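CmeC (Campylobacter jejuni, PDB 4MT4) forms a trimeric outer membrane channel of the outer membrane factor family and probably serves as the exit duct for compounds extruded by an efflux system. Local coordinates at residues 41-46 and 160-164; 125-129 and 294-298; 145-149 and 450-456; 166-171 and 247-252. All coordinates share one frame; numbering follows the deposited sequence.

How the contacts relate
Contacts 1, 3 and 4 all use the long helix 129-195, and contact 2 sits where that helix begins, so the four contacts follow the chain from the loop before this helix to residue 171, in the order 2, 3, 1, 4. Contacts 1 and 4 are neighbours, their centres about 9 Å apart, and they meet at Gln251, whose backbone N bonds to Tyr163 OH. Contact 3 lies about 25 Å from contact 1 and contact 2 about 56 Å from contact 1, centre to centre, beside the four-stranded antiparallel sheet. Contact 2 therefore marks the passage from beta barrel to helical tunnel, whereas the others fasten non-helical segments and helix 44-56 along the tunnel wall.

Contact 1: residues 41-46 and 160-164; sequences FDDENL and VQTYF
Phe41 lays one face of its ring against the edge of Phe164, an edge-to-face (T-shaped) pair with centroids 4.9 Å apart and planes at 69°. The closest atoms are Phe41 CD1 and Phe164 CZ at 3.6 Å, and Phe164 CE2 also stands over the Phe41 face, offset toward its rim. Leu46 packs beside this pair. Its CD1 reaches Tyr163 CD2 at 3.6 Å and packs on Val160, its CD2 approaches Phe164 CZ, and its CB lies over the Tyr163 face as a CH-pi contact, 4.3 Å from the centroid.

The polar part of the contact is at the far end of the tyrosine. With CG anti to the backbone N (chi1 169°), Tyr163 extends toward the start of helix 44-56, where its OH donates to Asp43 OD2; the modelled 2.4 Å is very short and its exact length doubtful. The carboxylate and the ring are turned 72° apart, with OD2 near the ring plane at the edge. Asp43 OD1 does a different job: it is the N-cap acceptor of helix 44-56, with weak bonds from Asn45 N and Leu46 N, and Asn45 ND2 meets its syn side at 2.9 Å. Gln251 N supplies a further hydrogen bond to Tyr163 OH, and Val440 and Ala436 of helix 411-445 pack on Val160 and Phe164.

One carboxylate thus caps helix 44-56 and appears also to tie it to helix 129-195. With its two oxygens divided between these tasks in a buried setting, the capping amides and the phenol would probably help stabilise a negative charge there.

Contact 2: residues 125-129 and 294-298; sequences DLWGK and TAFLP. With 3PK ((2S)-1-(pentanoyloxy)propan-2-yl hexanoate), chain S.
With CG anti to its carbonyl carbon (chi1 -42°), Trp127 presents a face of its indole to Leu297, whose CG is likewise anti to the carbonyl carbon and whose extended second torsion sends CD1 across that face. Leu297 CB lies over the five-membered ring, 3.6 Å from its centroid and 12° off the normal, a CH-pi contact. Leu297 CD1 covers the six-membered side, 3.5 Å from Trp127 CD2. The opposite face is covered by Leu126 CB, so the indole is held between two leucines. Its edge is fixed as well: Trp127 NE1 donates to Pro298 O at 2.6 Å, with an N-H...O angle of 156°. The oxygen lies in the ring plane, whereas the nitrogen is somewhat tilted from the carbonyl plane.

Both segments are junctions between barrel and tunnel, a hallmark of the outer membrane factor fold: 125-129 joins strand 109-124 to helix 129-195, and 294-298 joins helix 273-293 to strand 299-310. Closer to the helices, Thr294 CG2 touches Trp127 O at 3.3 Å, and Lys129 CB passes Thr294 OG1, a hydroxyl hydrogen-bonded to Val291 O.

Lipid-like molecules lie beside this junction. Leu126 CD2 is 3.6 Å from CA2 of the bound 3PK, whose pocket also includes Cys1 and Ile124, and Asp125 O approaches 3PK CG1. A C8E detergent molecule touches Pro298.

Contact 3: residues 145-149 and 450-456; sequences EYDYE and FEQSEDT
Residues 145-149 are a turn of helix 129-195; the segment 450-456 passes alongside as a loop that ends at the start of helix 456-463, making a type I turn from Glu451 to Glu454, with CA atoms 7.2 Å apart at Glu145 and Thr456 and 7.8 Å apart at Glu149 and Phe450. Tyr146 makes the largest share of the contact from the helix side. Its chi1 of -67° sets CG anti to the carbonyl carbon, and the ring reaches across to three residues of the other segment. Tyr146 CE1 and Phe450 CZ approach to 3.5 Å, the tyrosine atom lying in the plane of the Phe450 ring at its edge. The ring planes are 82° apart and the centroids 5.7 Å apart, an oblique pair.

Farther along the tyrosine, its OH lies 3.3 Å from Gln452 CG, where the extended glutamine chain crosses at about a right angle. Thr456 OG1 is 3.8 Å from Tyr146 CE1. The methyl branch of Thr456 points elsewhere: CG2 packs on Glu145 CB at 4.0 Å and passes near Glu149 OE2. Glu149 bends at chi2 (-80°) and rests its CG 3.9 Å from Phe450 CE1.

Pro273 of helix 273-293 touches both Glu149 and Phe450, and Ile460 of helix 456-463 packs on both glutamates. Glu145 OE2 is hydrogen-bonded to Ser457 OG, and Gln452 pairs through its backbone with Leu270.

No hydrogen bond joins the two segments. Their attachment therefore rests on van der Waals contact: the glutamates, glutamine and threonine contribute mainly carbon atoms, and the oxygens that come near (Thr456 OG1, Glu149 OE2, Tyr146 OH) meet carbon.

Contact 4: residues 166-171 and 247-252; sequences LVNAYE and NQSYQV
Aromatic stacking dominates: Tyr170 and Tyr250 form an offset stack, centroids 4.5 Å apart and planes at 15°. Tyr250 CE1 stands over the Tyr170 face near its rim, 3.4 Å from Tyr170 CG, while the Tyr250 hydroxyl oxygen slides past the ring to lie 3.4 Å from Tyr170 CB. The chi1 of Tyr250, 65°, puts CG between the backbone N and the carbonyl carbon and points the ring at the helix.

Aliphatic contacts flank the stack. Val167 straddles one side of Tyr250, its CG1 3.5 Å from CD2 and its CG2 3.7 Å from CB of that tyrosine. Leu166 CD2 packs on Gln248 CB at 3.7 Å. A methyl-to-carboxylate van der Waals contact sets Val252 CG2 3.6 Å from Glu171 OE2.

The polar bonds run within the loop or to third parties. Gln248 NE2 donates to Ser249 O at 2.8 Å, Gln251 NE2 binds Asp42 O just before helix 44-56, and Lys233 NZ of helix 201-236 binds Asn247 O. Asn247 also packs on Arg370 of a second subunit.

No hydrogen bond joins 247-252 to 166-171, which meet through stacking and dispersion; earlier on the same helix, Tyr163 OH does bond to Gln251 N.

Contact 1: residues 41-46 and 160-164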
# COMPACT_ATOMS: atom_id res chain seq x y z
N PHE B 41 -25.72 20.05 -7.97
CA PHE B 41 -25.18 21.07 -7.07
C PHE B 41 -25.36 22.46 -7.68
O PHE B 41 -25.11 23.47 -7.03
CB PHE B 41 -23.70 20.81 -6.78
CG PHE B 41 -23.46 19.68 -5.83
CD1 PHE B 41 -23.72 19.83 -4.48
CD2 PHE B 41 -22.96 18.47 -6.29
CE1 PHE B 41 -23.49 18.78 -3.60
CE2 PHE B 41 -22.73 17.43 -5.41
CZ PHE B 41 -23.00 17.58 -4.07
N ASP B 42 -25.81 22.48 -8.94
CA ASP B 42 -26.06 23.72 -9.67
C ASP B 42 -24.82 24.61 -9.71
O ASP B 42 -24.90 25.83 -9.56
CB ASP B 42 -27.24 24.48 -9.05
CG ASP B 42 -28.42 23.56 -8.75
OD1 ASP B 42 -28.67 22.63 -9.54
OD2 ASP B 42 -29.09 23.78 -7.72
N ASP B 43 -23.66 23.98 -9.90
CA ASP B 43 -22.38 24.68 -9.94
C ASP B 43 -21.69 24.43 -11.27
O ASP B 43 -21.22 23.32 -11.54
CB ASP B 43 -21.49 24.23 -8.77
CG ASP B 43 -20.30 25.14 -8.56
OD1 ASP B 43 -19.87 25.83 -9.51
OD2 ASP B 43 -19.77 25.17 -7.42
N GLU B 44 -21.63 25.45 -12.11
CA GLU B 44 -21.03 25.31 -13.43
C GLU B 44 -19.51 25.14 -13.33
O GLU B 44 -18.90 24.49 -14.17
CB GLU B 44 -21.37 26.52 -14.32
CG GLU B 44 -21.32 26.21 -15.80
CD GLU B 44 -22.30 25.13 -16.21
OE1 GLU B 44 -21.86 24.04 -16.61
OE2 GLU B 44 -23.52 25.38 -16.12
N ASN B 45 -18.92 25.73 -12.29
CA ASN B 45 -17.49 25.58 -12.04
C ASN B 45 -17.16 24.14 -11.67
O ASN B 45 -16.14 23.60 -12.09
CB ASN B 45 -17.03 26.53 -10.93
CG ASN B 45 -17.51 27.95 -11.14
OD1 ASN B 45 -16.92 28.72 -11.90
ND2 ASN B 45 -18.60 28.31 -10.47
N LEU B 46 -18.03 23.53 -10.87
CA LEU B 46 -17.86 22.14 -10.47
C LEU B 46 -17.99 21.21 -11.68
O LEU B 46 -17.25 20.24 -11.80
CB LEU B 46 -18.89 21.76 -9.40
CG LEU B 46 -18.90 20.30 -8.93
CD1 LEU B 46 -17.54 19.89 -8.38
CD2 LEU B 46 -20.00 20.07 -7.90
N VAL B 160 -14.94 16.06 -6.78
CA VAL B 160 -16.03 16.87 -6.23
C VAL B 160 -15.74 17.28 -4.79
O VAL B 160 -15.91 18.45 -4.41
CB VAL B 160 -17.38 16.13 -6.28
CG1 VAL B 160 -18.45 16.90 -5.54
CG2 VAL B 160 -17.79 15.88 -7.73
N GLN B 161 -15.30 16.32 -3.98
CA GLN B 161 -15.04 16.57 -2.57
C GLN B 161 -13.78 17.41 -2.36
O GLN B 161 -13.66 18.11 -1.36
CB GLN B 161 -14.91 15.24 -1.81
CG GLN B 161 -16.23 14.50 -1.64
CD GLN B 161 -16.11 13.27 -0.77
OE1 GLN B 161 -15.02 12.70 -0.63
NE2 GLN B 161 -17.21 12.85 -0.16
N THR B 162 -12.85 17.35 -3.31
CA THR B 162 -11.66 18.19 -3.27
C THR B 162 -12.04 19.63 -3.63
O THR B 162 -11.52 20.58 -3.05
CB THR B 162 -10.57 17.69 -4.23
OG1 THR B 162 -10.14 16.38 -3.82
CG2 THR B 162 -9.37 18.63 -4.24
N TYR B 163 -12.95 19.76 -4.59
CA TYR B 163 -13.46 21.07 -4.98
C TYR B 163 -14.12 21.78 -3.80
O TYR B 163 -13.85 22.95 -3.54
CB TYR B 163 -14.46 20.93 -6.13
CG TYR B 163 -15.25 22.19 -6.43
CD1 TYR B 163 -14.72 23.19 -7.23
CD2 TYR B 163 -16.54 22.37 -5.93
CE1 TYR B 163 -15.43 24.34 -7.51
CE2 TYR B 163 -17.26 23.51 -6.21
CZ TYR B 163 -16.71 24.50 -7.00
OH TYR B 163 -17.42 25.64 -7.28
N PHE B 164 -14.98 21.05 -3.09
CA PHE B 164 -15.71 21.59 -1.96
C PHE B 164 -14.79 21.92 -0.79
O PHE B 164 -15.03 22.88 -0.06
CB PHE B 164 -16.81 20.62 -1.52
CG PHE B 164 -18.07 20.72 -2.34
CD1 PHE B 164 -18.53 21.95 -2.76
CD2 PHE B 164 -18.77 19.58 -2.70
CE1 PHE B 164 -19.69 22.06 -3.52
CE2 PHE B 164 -19.93 19.68 -3.45
CZ PHE B 164 -20.39 20.92 -3.86

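Contact 2: residues 125-129 and 294-298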
# COMPACT_ATOMS: atom_id res chain seq x y z
N ASP B 125 -9.63 -30.13 -26.69
CA ASP B 125 -10.12 -29.67 -25.40
C ASP B 125 -11.24 -30.57 -24.89
O ASP B 125 -12.38 -30.14 -24.73
CB ASP B 125 -10.61 -28.23 -25.50
CG ASP B 125 -10.73 -27.56 -24.15
OD1 ASP B 125 -9.97 -27.92 -23.23
OD2 ASP B 125 -11.58 -26.65 -24.01
N LEU B 126 -10.90 -31.83 -24.62
CA LEU B 126 -11.88 -32.82 -24.17
C LEU B 126 -12.52 -32.46 -22.83
O LEU B 126 -13.69 -32.75 -22.60
CB LEU B 126 -11.22 -34.20 -24.05
CG LEU B 126 -10.70 -34.85 -25.33
CD1 LEU B 126 -9.87 -36.08 -25.00
CD2 LEU B 126 -11.85 -35.21 -26.25
N TRP B 127 -11.74 -31.83 -21.95
CA TRP B 127 -12.19 -31.61 -20.57
C TRP B 127 -12.31 -30.13 -20.23
O TRP B 127 -12.49 -29.76 -19.07
CB TRP B 127 -11.23 -32.30 -19.60
CG TRP B 127 -10.80 -33.66 -20.07
CD1 TRP B 127 -9.57 -34.02 -20.53
CD2 TRP B 127 -11.62 -34.83 -20.15
NE1 TRP B 127 -9.56 -35.34 -20.88
CE2 TRP B 127 -10.81 -35.87 -20.66
CE3 TRP B 127 -12.95 -35.11 -19.83
CZ2 TRP B 127 -11.29 -37.16 -20.86
CZ3 TRP B 127 -13.43 -36.40 -20.03
CH2 TRP B 127 -12.60 -37.41 -20.54
N GLY B 128 -12.22 -29.28 -21.25
CA GLY B 128 -12.41 -27.85 -21.07
C GLY B 128 -11.28 -27.16 -20.34
O GLY B 128 -11.51 -26.18 -19.63
N LYS B 129 -10.07 -27.68 -20.50
CA LYS B 129 -8.89 -27.04 -19.93
C LYS B 129 -8.71 -25.65 -20.52
O LYS B 129 -8.37 -24.69 -19.81
CB LYS B 129 -7.64 -27.88 -20.18
CG LYS B 129 -6.34 -27.19 -19.80
CD LYS B 129 -5.13 -27.99 -20.26
CE LYS B 129 -3.84 -27.24 -19.97
NZ LYS B 129 -2.64 -27.97 -20.47
N THR B 294 -8.32 -30.72 -14.76
CA THR B 294 -8.16 -31.39 -16.05
C THR B 294 -6.82 -32.11 -16.16
O THR B 294 -6.62 -32.95 -17.03
CB THR B 294 -8.29 -30.41 -17.23
OG1 THR B 294 -7.31 -29.38 -17.11
CG2 THR B 294 -9.68 -29.79 -17.27
N ALA B 295 -5.90 -31.76 -15.27
CA ALA B 295 -4.57 -32.36 -15.26
C ALA B 295 -4.62 -33.84 -14.89
O ALA B 295 -3.71 -34.60 -15.22
CB ALA B 295 -3.66 -31.61 -14.30
N PHE B 296 -5.68 -34.24 -14.20
CA PHE B 296 -5.89 -35.64 -13.83
C PHE B 296 -6.31 -36.48 -15.03
O PHE B 296 -6.09 -37.69 -15.06
CB PHE B 296 -6.94 -35.75 -12.73
CG PHE B 296 -6.39 -35.64 -11.34
CD1 PHE B 296 -5.53 -36.60 -10.84
CD2 PHE B 296 -6.75 -34.59 -10.51
CE1 PHE B 296 -5.02 -36.51 -9.56
CE2 PHE B 296 -6.25 -34.49 -9.23
CZ PHE B 296 -5.38 -35.46 -8.75
N LEU B 297 -6.93 -35.83 -16.02
CA LEU B 297 -7.54 -36.54 -17.14
C LEU B 297 -6.65 -36.57 -18.38
O LEU B 297 -5.81 -35.69 -18.56
CB LEU B 297 -8.90 -35.90 -17.46
CG LEU B 297 -9.92 -36.04 -16.33
CD1 LEU B 297 -11.28 -35.52 -16.77
CD2 LEU B 297 -10.02 -37.49 -15.89
N PRO B 298 -6.84 -37.59 -19.24
CA PRO B 298 -6.05 -37.75 -20.47
C PRO B 298 -6.11 -36.55 -21.41
O PRO B 298 -7.20 -36.05 -21.71
CB PRO B 298 -6.70 -38.97 -21.14
CG PRO B 298 -7.30 -39.74 -20.01
CD PRO B 298 -7.76 -38.71 -19.03
CA1 3PK S . -14.09 -31.95 -28.28
OA1 3PK S . -13.65 -31.26 -29.17
CA2 3PK S . -13.98 -33.40 -28.47
CA3 3PK S . -13.94 -33.89 -29.87
CA4 3PK S . -13.65 -35.33 -30.04
CA5 3PK S . -12.26 -35.75 -30.38
CB1 3PK S . -16.61 -34.10 -26.17
OB1 3PK S . -17.80 -34.26 -26.13
CB2 3PK S . -16.03 -33.65 -27.47
CG1 3PK S . -15.23 -31.41 -26.27
OG1 3PK S . -15.20 -31.52 -27.63
CG2 3PK S . -16.40 -32.04 -25.66
OG2 3PK S . -16.18 -33.28 -25.24
CG3 3PK S . -16.93 -31.20 -24.52

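Contact 3: residues 145-149 and 450-456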
# COMPACT_ATOMS: atom_id res chain seq x y z
N GLU B 145 -13.84 -4.27 -16.21
CA GLU B 145 -14.85 -3.28 -16.60
C GLU B 145 -15.49 -2.67 -15.36
O GLU B 145 -15.70 -1.46 -15.28
CB GLU B 145 -15.91 -3.92 -17.49
CG GLU B 145 -15.46 -4.20 -18.91
CD GLU B 145 -16.58 -4.73 -19.78
OE1 GLU B 145 -17.28 -5.67 -19.35
OE2 GLU B 145 -16.77 -4.20 -20.90
N TYR B 146 -15.81 -3.52 -14.39
CA TYR B 146 -16.38 -3.07 -13.13
C TYR B 146 -15.36 -2.28 -12.32
O TYR B 146 -15.72 -1.36 -11.58
CB TYR B 146 -16.90 -4.26 -12.32
CG TYR B 146 -18.08 -4.97 -12.95
CD1 TYR B 146 -19.04 -4.26 -13.65
CD2 TYR B 146 -18.23 -6.35 -12.84
CE1 TYR B 146 -20.12 -4.90 -14.22
CE2 TYR B 146 -19.30 -6.99 -13.41
CZ TYR B 146 -20.25 -6.27 -14.10
OH TYR B 146 -21.32 -6.91 -14.68
N ASP B 147 -14.09 -2.66 -12.45
CA ASP B 147 -13.00 -1.93 -11.80
C ASP B 147 -12.85 -0.54 -12.40
O ASP B 147 -12.48 0.41 -11.71
CB ASP B 147 -11.68 -2.70 -11.92
CG ASP B 147 -11.57 -3.83 -10.92
OD1 ASP B 147 -12.31 -3.81 -9.91
OD2 ASP B 147 -10.74 -4.73 -11.13
N TYR B 148 -13.15 -0.41 -13.69
CA TYR B 148 -13.09 0.88 -14.36
C TYR B 148 -14.23 1.78 -13.89
O TYR B 148 -14.04 2.98 -13.68
CB TYR B 148 -13.15 0.72 -15.88
CG TYR B 148 -13.27 2.03 -16.63
CD1 TYR B 148 -12.16 2.86 -16.79
CD2 TYR B 148 -14.48 2.44 -17.17
CE1 TYR B 148 -12.26 4.06 -17.47
CE2 TYR B 148 -14.59 3.63 -17.86
CZ TYR B 148 -13.48 4.44 -18.00
OH TYR B 148 -13.58 5.63 -18.69
N GLU B 149 -15.41 1.19 -13.74
CA GLU B 149 -16.57 1.91 -13.24
C GLU B 149 -16.34 2.36 -11.81
O GLU B 149 -16.72 3.47 -11.42
CB GLU B 149 -17.83 1.03 -13.32
CG GLU B 149 -18.23 0.63 -14.73
CD GLU B 149 -18.97 1.73 -15.47
OE1 GLU B 149 -18.99 2.88 -14.98
OE2 GLU B 149 -19.54 1.44 -16.54
N PHE B 450 -24.56 3.42 -10.97
CA PHE B 450 -24.16 2.22 -11.70
C PHE B 450 -25.23 1.13 -11.60
O PHE B 450 -25.78 0.89 -10.52
CB PHE B 450 -22.83 1.69 -11.18
CG PHE B 450 -22.45 0.34 -11.73
CD1 PHE B 450 -21.90 0.22 -13.00
CD2 PHE B 450 -22.63 -0.81 -10.98
CE1 PHE B 450 -21.55 -1.01 -13.51
CE2 PHE B 450 -22.28 -2.05 -11.48
CZ PHE B 450 -21.74 -2.15 -12.75
N GLU B 451 -25.53 0.50 -12.72
CA GLU B 451 -26.45 -0.63 -12.76
C GLU B 451 -25.82 -1.80 -13.50
O GLU B 451 -25.58 -1.73 -14.71
CB GLU B 451 -27.78 -0.22 -13.40
CG GLU B 451 -28.54 0.88 -12.66
CD GLU B 451 -29.17 0.39 -11.36
OE1 GLU B 451 -29.16 -0.83 -11.11
OE2 GLU B 451 -29.67 1.24 -10.59
N GLN B 452 -25.55 -2.88 -12.77
CA GLN B 452 -24.83 -4.03 -13.30
C GLN B 452 -25.56 -4.69 -14.47
O GLN B 452 -24.92 -5.23 -15.38
CB GLN B 452 -24.59 -5.05 -12.19
CG GLN B 452 -23.82 -6.29 -12.63
CD GLN B 452 -23.66 -7.30 -11.51
OE1 GLN B 452 -23.18 -6.97 -10.43
NE2 GLN B 452 -24.07 -8.54 -11.76
N SER B 453 -26.88 -4.64 -14.45
CA SER B 453 -27.70 -5.33 -15.45
C SER B 453 -27.57 -4.73 -16.85
O SER B 453 -27.86 -5.39 -17.84
CB SER B 453 -29.17 -5.32 -15.01
OG SER B 453 -29.61 -4.00 -14.75
N GLU B 454 -27.15 -3.47 -16.92
CA GLU B 454 -27.04 -2.77 -18.19
C GLU B 454 -25.87 -3.26 -19.04
O GLU B 454 -25.03 -4.03 -18.57
CB GLU B 454 -26.91 -1.26 -17.96
CG GLU B 454 -28.10 -0.62 -17.27
CD GLU B 454 -27.92 0.87 -17.07
OE1 GLU B 454 -26.88 1.41 -17.50
OE2 GLU B 454 -28.82 1.51 -16.47
N ASP B 455 -25.81 -2.80 -20.28
CA ASP B 455 -24.69 -3.11 -21.17
C ASP B 455 -23.47 -2.32 -20.73
O ASP B 455 -23.32 -1.15 -21.07
CB ASP B 455 -25.04 -2.80 -22.62
CG ASP B 455 -24.07 -3.42 -23.61
OD1 ASP B 455 -22.97 -3.85 -23.20
OD2 ASP B 455 -24.41 -3.48 -24.81
N THR B 456 -22.60 -2.97 -19.96
CA THR B 456 -21.44 -2.31 -19.37
C THR B 456 -20.47 -1.79 -20.44
O THR B 456 -19.98 -0.67 -20.35
CB THR B 456 -20.68 -3.25 -18.43
OG1 THR B 456 -21.60 -3.87 -17.52
CG2 THR B 456 -19.62 -2.48 -17.64

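Contact 4: residues 166-171 and 247-252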
# COMPACT_ATOMS: atom_id res chain seq x y z
N LEU B 166 -11.79 22.86 -1.25
CA LEU B 166 -11.10 24.05 -1.74
C LEU B 166 -11.94 25.30 -1.51
O LEU B 166 -11.42 26.33 -1.06
CB LEU B 166 -10.76 23.90 -3.23
CG LEU B 166 -10.15 25.14 -3.88
CD1 LEU B 166 -8.83 25.50 -3.21
CD2 LEU B 166 -9.96 24.94 -5.37
N VAL B 167 -13.22 25.22 -1.84
CA VAL B 167 -14.15 26.33 -1.62
C VAL B 167 -14.25 26.64 -0.13
O VAL B 167 -14.34 27.80 0.27
CB VAL B 167 -15.55 26.02 -2.18
CG1 VAL B 167 -16.47 27.21 -1.98
CG2 VAL B 167 -15.47 25.66 -3.65
N ASN B 168 -14.24 25.58 0.68
CA ASN B 168 -14.23 25.71 2.13
C ASN B 168 -12.98 26.46 2.58
O ASN B 168 -13.03 27.29 3.49
CB ASN B 168 -14.29 24.33 2.78
CG ASN B 168 -14.64 24.39 4.26
OD1 ASN B 168 -14.81 23.35 4.90
ND2 ASN B 168 -14.76 25.59 4.80
N ALA B 169 -11.86 26.16 1.93
CA ALA B 169 -10.59 26.79 2.25
C ALA B 169 -10.58 28.26 1.82
O ALA B 169 -10.00 29.10 2.50
CB ALA B 169 -9.45 26.04 1.60
N TYR B 170 -11.22 28.55 0.70
CA TYR B 170 -11.34 29.92 0.22
C TYR B 170 -12.18 30.76 1.18
O TYR B 170 -11.83 31.90 1.49
CB TYR B 170 -11.95 29.97 -1.18
CG TYR B 170 -10.95 29.87 -2.31
CD1 TYR B 170 -10.02 30.89 -2.53
CD2 TYR B 170 -10.95 28.79 -3.18
CE1 TYR B 170 -9.11 30.81 -3.57
CE2 TYR B 170 -10.04 28.70 -4.22
CZ TYR B 170 -9.12 29.71 -4.41
OH TYR B 170 -8.22 29.63 -5.44
N GLU B 171 -13.29 30.19 1.63
CA GLU B 171 -14.22 30.87 2.53
C GLU B 171 -13.57 31.21 3.87
O GLU B 171 -13.73 32.32 4.38
CB GLU B 171 -15.47 30.02 2.75
CG GLU B 171 -16.41 29.99 1.57
CD GLU B 171 -17.14 31.31 1.37
OE1 GLU B 171 -18.05 31.61 2.17
OE2 GLU B 171 -16.79 32.04 0.42
N ASN B 247 -5.20 29.49 -10.68
CA ASN B 247 -6.07 29.20 -9.55
C ASN B 247 -7.37 28.54 -10.00
O ASN B 247 -7.45 28.02 -11.11
CB ASN B 247 -6.38 30.47 -8.76
CG ASN B 247 -5.12 31.17 -8.26
OD1 ASN B 247 -4.55 30.78 -7.25
ND2 ASN B 247 -4.70 32.20 -8.98
N GLN B 248 -8.38 28.56 -9.14
CA GLN B 248 -9.65 27.90 -9.45
C GLN B 248 -10.85 28.79 -9.14
O GLN B 248 -11.08 29.16 -7.99
CB GLN B 248 -9.76 26.59 -8.67
CG GLN B 248 -11.08 25.87 -8.87
CD GLN B 248 -11.28 25.38 -10.29
OE1 GLN B 248 -10.34 24.91 -10.94
NE2 GLN B 248 -12.50 25.51 -10.79
N SER B 249 -11.61 29.13 -10.18
CA SER B 249 -12.87 29.83 -10.01
C SER B 249 -13.88 28.90 -9.36
O SER B 249 -13.89 27.70 -9.65
CB SER B 249 -13.40 30.34 -11.35
OG SER B 249 -12.47 31.21 -11.98
N TYR B 250 -14.72 29.43 -8.48
CA TYR B 250 -15.65 28.59 -7.74
C TYR B 250 -16.98 29.28 -7.42
O TYR B 250 -17.19 30.44 -7.76
CB TYR B 250 -15.00 28.11 -6.44
CG TYR B 250 -14.68 29.22 -5.47
CD1 TYR B 250 -13.50 29.94 -5.57
CD2 TYR B 250 -15.56 29.54 -4.44
CE1 TYR B 250 -13.20 30.96 -4.67
CE2 TYR B 250 -15.27 30.55 -3.54
CZ TYR B 250 -14.10 31.25 -3.67
OH TYR B 250 -13.81 32.26 -2.77
N GLN B 251 -17.86 28.54 -6.75
CA GLN B 251 -19.18 29.03 -6.38
C GLN B 251 -19.56 28.52 -5.00
O GLN B 251 -19.42 27.33 -4.71
CB GLN B 251 -20.22 28.61 -7.42
CG GLN B 251 -21.66 28.75 -6.96
CD GLN B 251 -22.65 28.21 -7.97
OE1 GLN B 251 -22.58 28.53 -9.16
NE2 GLN B 251 -23.56 27.36 -7.51
N VAL B 252 -20.05 29.42 -4.15
CA VAL B 252 -20.46 29.07 -2.79
C VAL B 252 -21.61 28.06 -2.78
O VAL B 252 -22.57 28.19 -3.54
CB VAL B 252 -20.87 30.34 -1.99
CG1 VAL B 252 -21.80 29.99 -0.83
CG2 VAL B 252 -19.64 31.07 -1.49